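Local coordinates for periplasmic binding protein/LacI transcriptional regulator (Burkholderia multivorans, PDB 4YLE) that probably binds a simple sugar in the periplasm and delivers it to an ABC transporter, at residues K32-L37 / D66-G71; V38-A43 / A79-I84; L98-S103 / N125-D130. One frame throughout, in Å; residues are numbered along the deposited sequence.

Contact 1: residues K32-L37 / D66-G71; sequences KPKVAL and DLITNG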
loop_
_atom_site.group_PDB
_atom_site.type_symbol
_atom_site.label_atom_id
_atom_site.label_comp_id
_atom_site.label_asym_id
_atom_site.label_seq_id
_atom_site.Cartn_x
_atom_site.Cartn_y
_atom_site.Cartn_z
ATOM N N LYS A 32 -15.389 -1.073 26.815
ATOM C CA LYS A 32 -14.969 -1.403 25.445
ATOM C C LYS A 32 -13.486 -1.120 25.213
ATOM O O LYS A 32 -13.002 -0.065 25.612
ATOM C CB LYS A 32 -15.728 -0.576 24.394
ATOM C CG LYS A 32 -17.232 -0.579 24.383
ATOM C CD LYS A 32 -17.670 0.246 23.161
ATOM C CE LYS A 32 -18.957 1.010 23.390
ATOM N NZ LYS A 32 -19.118 2.076 22.359
ATOM N N PRO A 33 -12.770 -2.017 24.515
ATOM C CA PRO A 33 -11.427 -1.612 24.087
ATOM C C PRO A 33 -11.488 -0.437 23.123
ATOM O O PRO A 33 -12.434 -0.343 22.314
ATOM C CB PRO A 33 -10.877 -2.856 23.371
ATOM C CG PRO A 33 -11.865 -3.947 23.595
ATOM C CD PRO A 33 -13.161 -3.311 23.940
ATOM N N LYS A 34 -10.470 0.418 23.177
ATOM C CA LYS A 34 -10.342 1.532 22.240
ATOM C C LYS A 34 -9.193 1.220 21.279
ATOM O O LYS A 34 -8.067 0.976 21.699
ATOM C CB LYS A 34 -10.101 2.849 22.975
ATOM C CG LYS A 34 -10.379 4.108 22.141
ATOM C CD LYS A 34 -10.774 5.322 23.015
ATOM C CE LYS A 34 -9.613 6.298 23.265
ATOM N NZ LYS A 34 -10.074 7.717 23.423
ATOM N N VAL A 35 -9.505 1.209 19.991
ATOM C CA VAL A 35 -8.538 0.824 18.954
ATOM C C VAL A 35 -8.239 2.017 18.066
ATOM O O VAL A 35 -9.157 2.682 17.597
ATOM C CB VAL A 35 -9.077 -0.326 18.067
ATOM C CG1 VAL A 35 -8.058 -0.731 17.027
ATOM C CG2 VAL A 35 -9.450 -1.544 18.921
ATOM N N ALA A 36 -6.952 2.254 17.810
ATOM C CA ALA A 36 -6.507 3.312 16.913
ATOM C C ALA A 36 -6.096 2.703 15.594
ATOM O O ALA A 36 -5.316 1.750 15.583
ATOM C CB ALA A 36 -5.335 4.084 17.516
ATOM N N LEU A 37 -6.621 3.263 14.504
ATOM C CA LEU A 37 -6.227 2.881 13.111
ATOM C C LEU A 37 -5.421 4.018 12.544
ATOM O O LEU A 37 -5.958 5.106 12.342
ATOM C CB LEU A 37 -7.443 2.622 12.231
ATOM C CG LEU A 37 -7.137 2.301 10.759
ATOM C CD1 LEU A 37 -6.346 1.020 10.618
ATOM C CD2 LEU A 37 -8.425 2.180 9.978
ATOM N N ASP A 66 -14.417 0.821 20.531
ATOM C CA ASP A 66 -14.405 2.182 19.995
ATOM C C ASP A 66 -13.224 2.295 19.040
ATOM O O ASP A 66 -12.245 1.589 19.200
ATOM C CB ASP A 66 -14.274 3.228 21.098
ATOM C CG ASP A 66 -15.521 3.351 21.925
ATOM O OD1 ASP A 66 -16.617 3.356 21.319
ATOM O OD2 ASP A 66 -15.405 3.421 23.171
ATOM N N LEU A 67 -13.322 3.190 18.068
ATOM C CA LEU A 67 -12.335 3.274 16.975
ATOM C C LEU A 67 -11.899 4.705 16.795
ATOM O O LEU A 67 -12.744 5.585 16.681
ATOM C CB LEU A 67 -12.925 2.754 15.656
ATOM C CG LEU A 67 -12.038 2.922 14.419
ATOM C CD1 LEU A 67 -10.838 2.015 14.518
ATOM C CD2 LEU A 67 -12.805 2.680 13.099
ATOM N N ILE A 68 -10.588 4.942 16.772
ATOM C CA ILE A 68 -10.043 6.274 16.457
ATOM C C ILE A 68 -9.238 6.139 15.183
ATOM O O ILE A 68 -8.314 5.348 15.176
ATOM C CB ILE A 68 -9.116 6.811 17.579
ATOM C CG1 ILE A 68 -9.825 6.745 18.928
ATOM C CG2 ILE A 68 -8.608 8.242 17.259
ATOM C CD1 ILE A 68 -11.129 7.513 18.991
ATOM N N THR A 69 -9.583 6.886 14.130
ATOM C CA THR A 69 -8.868 6.770 12.844
ATOM C C THR A 69 -8.050 8.028 12.607
ATOM O O THR A 69 -8.440 9.127 12.999
ATOM C CB THR A 69 -9.823 6.543 11.636
ATOM O OG1 THR A 69 -10.616 7.710 11.410
ATOM C CG2 THR A 69 -10.730 5.388 11.881
ATOM N N ASN A 70 -6.876 7.863 12.006
ATOM C CA ASN A 70 -6.026 9.002 11.683
ATOM C C ASN A 70 -5.181 8.665 10.490
ATOM O O ASN A 70 -4.818 7.516 10.296
ATOM C CB ASN A 70 -5.092 9.379 12.825
ATOM C CG ASN A 70 -5.794 10.128 13.942
ATOM O OD1 ASN A 70 -5.937 9.622 15.059
ATOM N ND2 ASN A 70 -6.222 11.350 13.651
ATOM N N GLY A 71 -4.834 9.700 9.737
ATOM C CA GLY A 71 -3.967 9.563 8.580
ATOM C C GLY A 71 -3.062 10.770 8.545
ATOM O O GLY A 71 -3.134 11.631 9.437
HETATM O O HOH W 1 -13.378 2.563 24.780
#
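Lys32 reaches over to the carboxylate of Asp66 at the start of a parallel strand pair. The pair is the strand-to-strand part of a right-handed beta-alpha-beta unit: strand 34-39, helix 45-60 and the edge strand 66-72 of the Rossmann-like N-terminal lobe. The side chains of Lys32 and Asp66 cross at about a right angle. Lys32 NZ meets Asp66 OD1 at 3.0 Å, on the syn side and 29° out of the carboxylate plane, in a salt bridge. NZ also donates to the carbonyl of Ala62, so the ammonium is shared. On one face of the sheet, Lys34 CG lies 4.1 Å from Asp66 CB and also touches Ile68 CG1. Ala36 and Ile68 are on this face too, and both meet Met88 of helix 78-90. Val35, Leu37, Leu67 and Thr69 point to the other face. There Leu67 CD1 leans back over the partner strand, 3.6 Å from Val35 O and 4.1 Å from Leu37 CB. Helix 45-60 covers Leu37 and Leu67, and helix 279-295 also packs on this side. Thr69 OG1 is hydrogen-bonded to Glu51 OE2 and Lys55 NZ of helix 45-60. The backbone ladder has five bonds, from Asp66 N to Pro33 O through to Asn70 N to Leu37 O. The bond from Ile68 N to Val35 O measures 2.8 Å. Beside the salt bridge, a water donates to both Asp66 OD2 (2.7 Å) and Lys32 O (2.8 Å).

Contact 2: residues V38-A43 / A79-I84; sequences VMKSLA and ANQIRI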
loop_
_atom_site.group_PDB
_atom_site.type_symbol
_atom_site.label_atom_id
_atom_site.label_comp_id
_atom_site.label_asym_id
_atom_site.label_seq_id
_atom_site.Cartn_x
_atom_site.Cartn_y
_atom_site.Cartn_z
ATOM N N VAL A 38 -4.135 3.763 12.284
ATOM C CA VAL A 38 -3.206 4.810 11.848
ATOM C C VAL A 38 -2.773 4.518 10.424
ATOM O O VAL A 38 -2.130 3.521 10.169
ATOM C CB VAL A 38 -2.003 4.880 12.797
ATOM C CG1 VAL A 38 -0.915 5.871 12.286
ATOM C CG2 VAL A 38 -2.490 5.278 14.195
HETATM N N MSE A 39 -3.167 5.400 9.507
HETATM C CA MSE A 39 -3.036 5.165 8.080
HETATM C C MSE A 39 -2.013 6.103 7.474
HETATM O O MSE A 39 -1.387 6.867 8.167
HETATM C CB MSE A 39 -4.388 5.352 7.410
HETATM C CG MSE A 39 -5.398 4.349 7.935
HETATM SE SE MSE A 39 -7.180 4.616 7.161
HETATM C CE MSE A 39 -7.664 6.158 8.275
ATOM N N LYS A 40 -1.848 6.017 6.168
ATOM C CA LYS A 40 -0.970 6.943 5.477
ATOM C C LYS A 40 -1.837 8.044 4.895
ATOM O O LYS A 40 -2.657 8.636 5.595
ATOM C CB LYS A 40 -0.142 6.216 4.420
ATOM C CG LYS A 40 0.885 5.232 5.001
ATOM C CD LYS A 40 1.547 4.308 3.921
ATOM C CE LYS A 40 0.905 2.903 3.930
ATOM N NZ LYS A 40 0.960 2.206 2.598
ATOM N N SER A 41 -1.667 8.329 3.620
ATOM C CA SER A 41 -2.204 9.562 3.087
ATOM C C SER A 41 -3.695 9.621 2.935
ATOM O O SER A 41 -4.315 8.826 2.214
ATOM C CB SER A 41 -1.595 9.832 1.721
ATOM O OG SER A 41 -2.216 10.970 1.181
ATOM N N LEU A 42 -4.259 10.634 3.572
ATOM C CA LEU A 42 -5.673 10.915 3.486
ATOM C C LEU A 42 -6.084 11.440 2.114
ATOM O O LEU A 42 -7.262 11.458 1.775
ATOM C CB LEU A 42 -6.032 11.933 4.576
ATOM C CG LEU A 42 -5.834 11.335 5.969
ATOM C CD1 LEU A 42 -6.133 12.391 7.042
ATOM C CD2 LEU A 42 -6.689 10.057 6.170
ATOM N N ALA A 43 -5.116 11.846 1.314
ATOM C CA ALA A 43 -5.423 12.264 -0.038
ATOM C C ALA A 43 -5.860 11.032 -0.862
ATOM O O ALA A 43 -6.746 11.124 -1.722
ATOM C CB ALA A 43 -4.222 12.955 -0.650
ATOM N N ALA A 79 7.271 11.657 9.684
ATOM C CA ALA A 79 7.404 12.373 10.965
ATOM C C ALA A 79 6.048 12.507 11.690
ATOM O O ALA A 79 5.915 12.202 12.894
ATOM C CB ALA A 79 8.029 13.763 10.740
ATOM N N ASN A 80 5.042 12.955 10.944
ATOM C CA ASN A 80 3.720 13.123 11.503
ATOM C C ASN A 80 3.054 11.795 11.848
ATOM O O ASN A 80 2.253 11.722 12.776
ATOM C CB ASN A 80 2.803 13.884 10.553
ATOM C CG ASN A 80 1.566 14.401 11.261
ATOM O OD1 ASN A 80 1.655 14.904 12.387
ATOM N ND2 ASN A 80 0.409 14.261 10.633
ATOM N N GLN A 81 3.326 10.752 11.078
ATOM C CA GLN A 81 2.715 9.476 11.415
ATOM C C GLN A 81 3.255 9.059 12.767
ATOM O O GLN A 81 2.503 8.597 13.609
ATOM C CB GLN A 81 2.993 8.405 10.379
ATOM C CG GLN A 81 2.023 7.217 10.537
ATOM C CD GLN A 81 2.270 6.124 9.541
ATOM O OE1 GLN A 81 3.381 5.621 9.439
ATOM N NE2 GLN A 81 1.228 5.734 8.797
ATOM N N ILE A 82 4.554 9.267 12.983
ATOM C CA ILE A 82 5.158 8.911 14.265
ATOM C C ILE A 82 4.484 9.710 15.366
ATOM O O ILE A 82 4.202 9.174 16.442
ATOM C CB ILE A 82 6.689 9.143 14.263
ATOM C CG1 ILE A 82 7.355 8.096 13.362
ATOM C CG2 ILE A 82 7.273 9.053 15.685
ATOM C CD1 ILE A 82 8.826 8.304 13.090
ATOM N N ARG A 83 4.199 10.983 15.093
ATOM C CA ARG A 83 3.560 11.837 16.082
ATOM C C ARG A 83 2.179 11.305 16.436
ATOM O O ARG A 83 1.784 11.310 17.600
ATOM C CB ARG A 83 3.471 13.279 15.582
ATOM C CG ARG A 83 4.800 14.026 15.679
ATOM C CD ARG A 83 4.613 15.532 15.608
ATOM N NE ARG A 83 3.926 15.945 14.386
ATOM C CZ ARG A 83 4.526 16.211 13.225
ATOM N NH1 ARG A 83 5.841 16.108 13.098
ATOM N NH2 ARG A 83 3.798 16.576 12.175
ATOM N N ILE A 84 1.454 10.826 15.427
ATOM C CA ILE A 84 0.127 10.298 15.656
ATOM C C ILE A 84 0.197 9.100 16.596
ATOM O O ILE A 84 -0.585 9.005 17.545
ATOM C CB ILE A 84 -0.527 9.923 14.337
ATOM C CG1 ILE A 84 -0.873 11.210 13.590
ATOM C CG2 ILE A 84 -1.794 9.117 14.563
ATOM C CD1 ILE A 84 -1.201 11.032 12.150
#
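Gln81 CG stands anti to its backbone N (chi1 -163°), and CD continues the extended chain (chi2 -179°). This carries the side chain from helix 78-90 to the end of strand 34-39, where Gln81 CG packs 3.7 Å from Val38 CG1. The other methyl of Val38, CG2, meets Ile84 CG2 at 3.9 Å. The Val38 and Ile84 side chains slide past each other in opposite directions. Gln81 and Ile84 are about one helical turn apart, so both sit on the side of the helix that faces the strand. Beyond the apolar patch, Gln81 NE2 donates to Met39 O at 2.9 Å. Met39 is a selenomethionine, and its side chain leaves for helix 45-60. Met39 O lies close to the amide plane of Gln81, but NE2 sits well above the carbonyl plane of Met39, 69° out of it. Lys40 CG passes 3.8 Å from Gln81 NE2, and its chain then leads away. Lys40 NZ forms a salt bridge with Asp124 and lies near a bound ligand of unknown identity. The contact thus joins a helix to the C-terminal end of a parallel strand, the end at which periplasmic binding proteins form their ligand cleft. The buried Gln81 amide is used at both ends: NE2 also donates to Ala99 O, and OE1 accepts from Ala101 N. One neutral group therefore ties the helix to the end of strand 34-39 and to the loop after strand 95-98, with partners for both NE2 and OE1.

Contact 3: residues L98-S103 / N125-D130; sequences LAPADS and NRLDPD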
loop_
_atom_site.group_PDB
_atom_site.type_symbol
_atom_site.label_atom_id
_atom_site.label_comp_id
_atom_site.label_asym_id
_atom_site.label_seq_id
_atom_site.Cartn_x
_atom_site.Cartn_y
_atom_site.Cartn_z
ATOM N N LEU A 98 -1.578 -0.291 12.530
ATOM C CA LEU A 98 -0.739 0.681 11.867
ATOM C C LEU A 98 -0.398 0.239 10.443
ATOM O O LEU A 98 0.058 -0.892 10.247
ATOM C CB LEU A 98 0.552 0.879 12.664
ATOM C CG LEU A 98 1.638 1.745 12.015
ATOM C CD1 LEU A 98 1.189 3.188 11.910
ATOM C CD2 LEU A 98 2.940 1.607 12.816
ATOM N N ALA A 99 -0.634 1.138 9.472
ATOM C CA ALA A 99 -0.122 1.023 8.081
ATOM C C ALA A 99 1.069 1.972 7.929
ATOM O O ALA A 99 0.878 3.157 7.673
ATOM C CB ALA A 99 -1.203 1.373 7.054
ATOM N N PRO A 100 2.303 1.467 8.129
ATOM C CA PRO A 100 3.418 2.405 8.345
ATOM C C PRO A 100 3.919 3.081 7.074
ATOM O O PRO A 100 3.997 2.441 6.016
ATOM C CB PRO A 100 4.498 1.512 8.968
ATOM C CG PRO A 100 4.183 0.148 8.540
ATOM C CD PRO A 100 2.695 0.068 8.391
ATOM N N ALA A 101 4.246 4.364 7.183
ATOM C CA ALA A 101 4.700 5.156 6.037
ATOM C C ALA A 101 6.131 4.803 5.626
ATOM O O ALA A 101 6.552 5.087 4.487
ATOM C CB ALA A 101 4.605 6.635 6.355
ATOM N N ASP A 102 6.862 4.208 6.572
ATOM C CA ASP A 102 8.260 3.798 6.413
ATOM C C ASP A 102 8.442 2.472 7.149
ATOM O O ASP A 102 8.038 2.368 8.297
ATOM C CB ASP A 102 9.182 4.866 6.990
ATOM C CG ASP A 102 10.641 4.621 6.682
ATOM O OD1 ASP A 102 11.151 3.521 6.980
ATOM O OD2 ASP A 102 11.291 5.552 6.157
ATOM N N SER A 103 9.008 1.461 6.499
ATOM C CA SER A 103 9.098 0.121 7.107
ATOM C C SER A 103 10.131 0.020 8.247
ATOM O O SER A 103 10.085 -0.898 9.065
ATOM C CB SER A 103 9.426 -0.900 6.028
ATOM O OG SER A 103 8.268 -1.124 5.219
ATOM N N ASN A 125 1.737 -2.429 4.799
ATOM C CA ASN A 125 3.153 -2.391 4.515
ATOM C C ASN A 125 3.917 -2.950 5.697
ATOM O O ASN A 125 3.849 -2.415 6.790
ATOM C CB ASN A 125 3.603 -0.970 4.235
ATOM C CG ASN A 125 5.087 -0.856 4.115
ATOM O OD1 ASN A 125 5.756 -1.723 3.516
ATOM N ND2 ASN A 125 5.648 0.235 4.667
ATOM N N ARG A 126 4.641 -4.024 5.476
ATOM C CA ARG A 126 5.258 -4.725 6.574
ATOM C C ARG A 126 6.468 -3.981 7.116
ATOM O O ARG A 126 7.331 -3.545 6.363
ATOM C CB ARG A 126 5.652 -6.133 6.143
ATOM C CG ARG A 126 5.928 -7.066 7.304
ATOM C CD ARG A 126 6.626 -8.312 6.822
ATOM N NE ARG A 126 5.818 -9.037 5.845
ATOM C CZ ARG A 126 5.147 -10.158 6.101
ATOM N NH1 ARG A 126 5.179 -10.721 7.314
ATOM N NH2 ARG A 126 4.444 -10.724 5.125
ATOM N N LEU A 127 6.501 -3.830 8.439
ATOM C CA LEU A 127 7.665 -3.329 9.146
ATOM C C LEU A 127 8.855 -4.216 8.880
ATOM O O LEU A 127 8.706 -5.409 8.645
ATOM C CB LEU A 127 7.379 -3.263 10.642
ATOM C CG LEU A 127 6.318 -2.239 11.024
ATOM C CD1 LEU A 127 5.862 -2.491 12.450
ATOM C CD2 LEU A 127 6.828 -0.806 10.861
ATOM N N ASP A 128 10.045 -3.639 8.915
ATOM C CA ASP A 128 11.222 -4.393 8.536
ATOM C C ASP A 128 11.505 -5.461 9.601
ATOM O O ASP A 128 11.633 -5.138 10.770
ATOM C CB ASP A 128 12.415 -3.470 8.367
ATOM C CG ASP A 128 13.618 -4.178 7.763
ATOM O OD1 ASP A 128 14.004 -5.264 8.254
ATOM O OD2 ASP A 128 14.175 -3.644 6.786
ATOM N N PRO A 129 11.578 -6.737 9.190
ATOM C CA PRO A 129 11.710 -7.824 10.160
ATOM C C PRO A 129 13.035 -7.796 10.901
ATOM O O PRO A 129 13.105 -8.195 12.065
ATOM C CB PRO A 129 11.593 -9.075 9.288
ATOM C CG PRO A 129 12.043 -8.647 7.957
ATOM C CD PRO A 129 11.511 -7.260 7.814
ATOM N N ASP A 130 14.084 -7.329 10.236
ATOM C CA ASP A 130 15.404 -7.296 10.852
ATOM C C ASP A 130 15.432 -6.226 11.932
ATOM O O ASP A 130 15.944 -6.446 13.031
ATOM C CB ASP A 130 16.486 -7.041 9.801
ATOM C CG ASP A 130 16.504 -8.106 8.723
ATOM O OD1 ASP A 130 16.183 -9.274 9.030
ATOM O OD2 ASP A 130 16.831 -7.774 7.566
#
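Ser103 OG donates to Arg126 O at 2.8 Å and takes a weak bond from Asn125 ND2 at 3.0 Å. The same hydroxyl is also hydrogen-bonded to Thr177 N, so it has three partners. Arg126 O has a second donor in Thr177 OG1. Asn125 ND2 has a straighter bond to Pro100 O, 3.1 Å long with an N-H...O angle of 174°. Pro100 O lies in the amide plane of Asn125, while ND2 is above the carbonyl plane of Pro100. The other end of this amide, OD1, accepts from Asn178 N. These loops follow neighbouring parallel strands, 95-98 and 119-123, at the C-terminal edge of the Rossmann-like sheet, on the ligand-cleft side. Thr177 and Asn178 begin helix 177-193, which follows strand 166-171 of the other sheet. Ser103 O accepts from Asp128 N at 2.7 Å, with the donor again above the carbonyl plane. Asp128 is an N-cap: its OD1 accepts from Asp130 N at 2.9 Å at the start of helix 129-133. Pro100 CG touches Leu127 CD2 at 3.6 Å, and the two side chains cross obliquely.

Overall arrangement
Contacts 1 and 2 share strand 34-39. Contact 1 uses its first part, beside the edge strand 66-72, and is only partly buried. Contact 2 uses its C-terminal end and is wholly buried. The two touch directly, as Asn70 O meets Met39 N at 2.8 Å and Ile84 packs on Asn70. Contact 3 is also partly buried and joins the loops after two further strands of the same sheet. Gln81 of contact 2 hydrogen-bonds to its 98-103 loop, but contact 3 does not touch contact 1. The chemistry changes accordingly: a regular backbone ladder with a salt bridge at the outer end, then a side-chain amide with apolar packing, then a loop network of hydroxyl, amide and carbonyl groups.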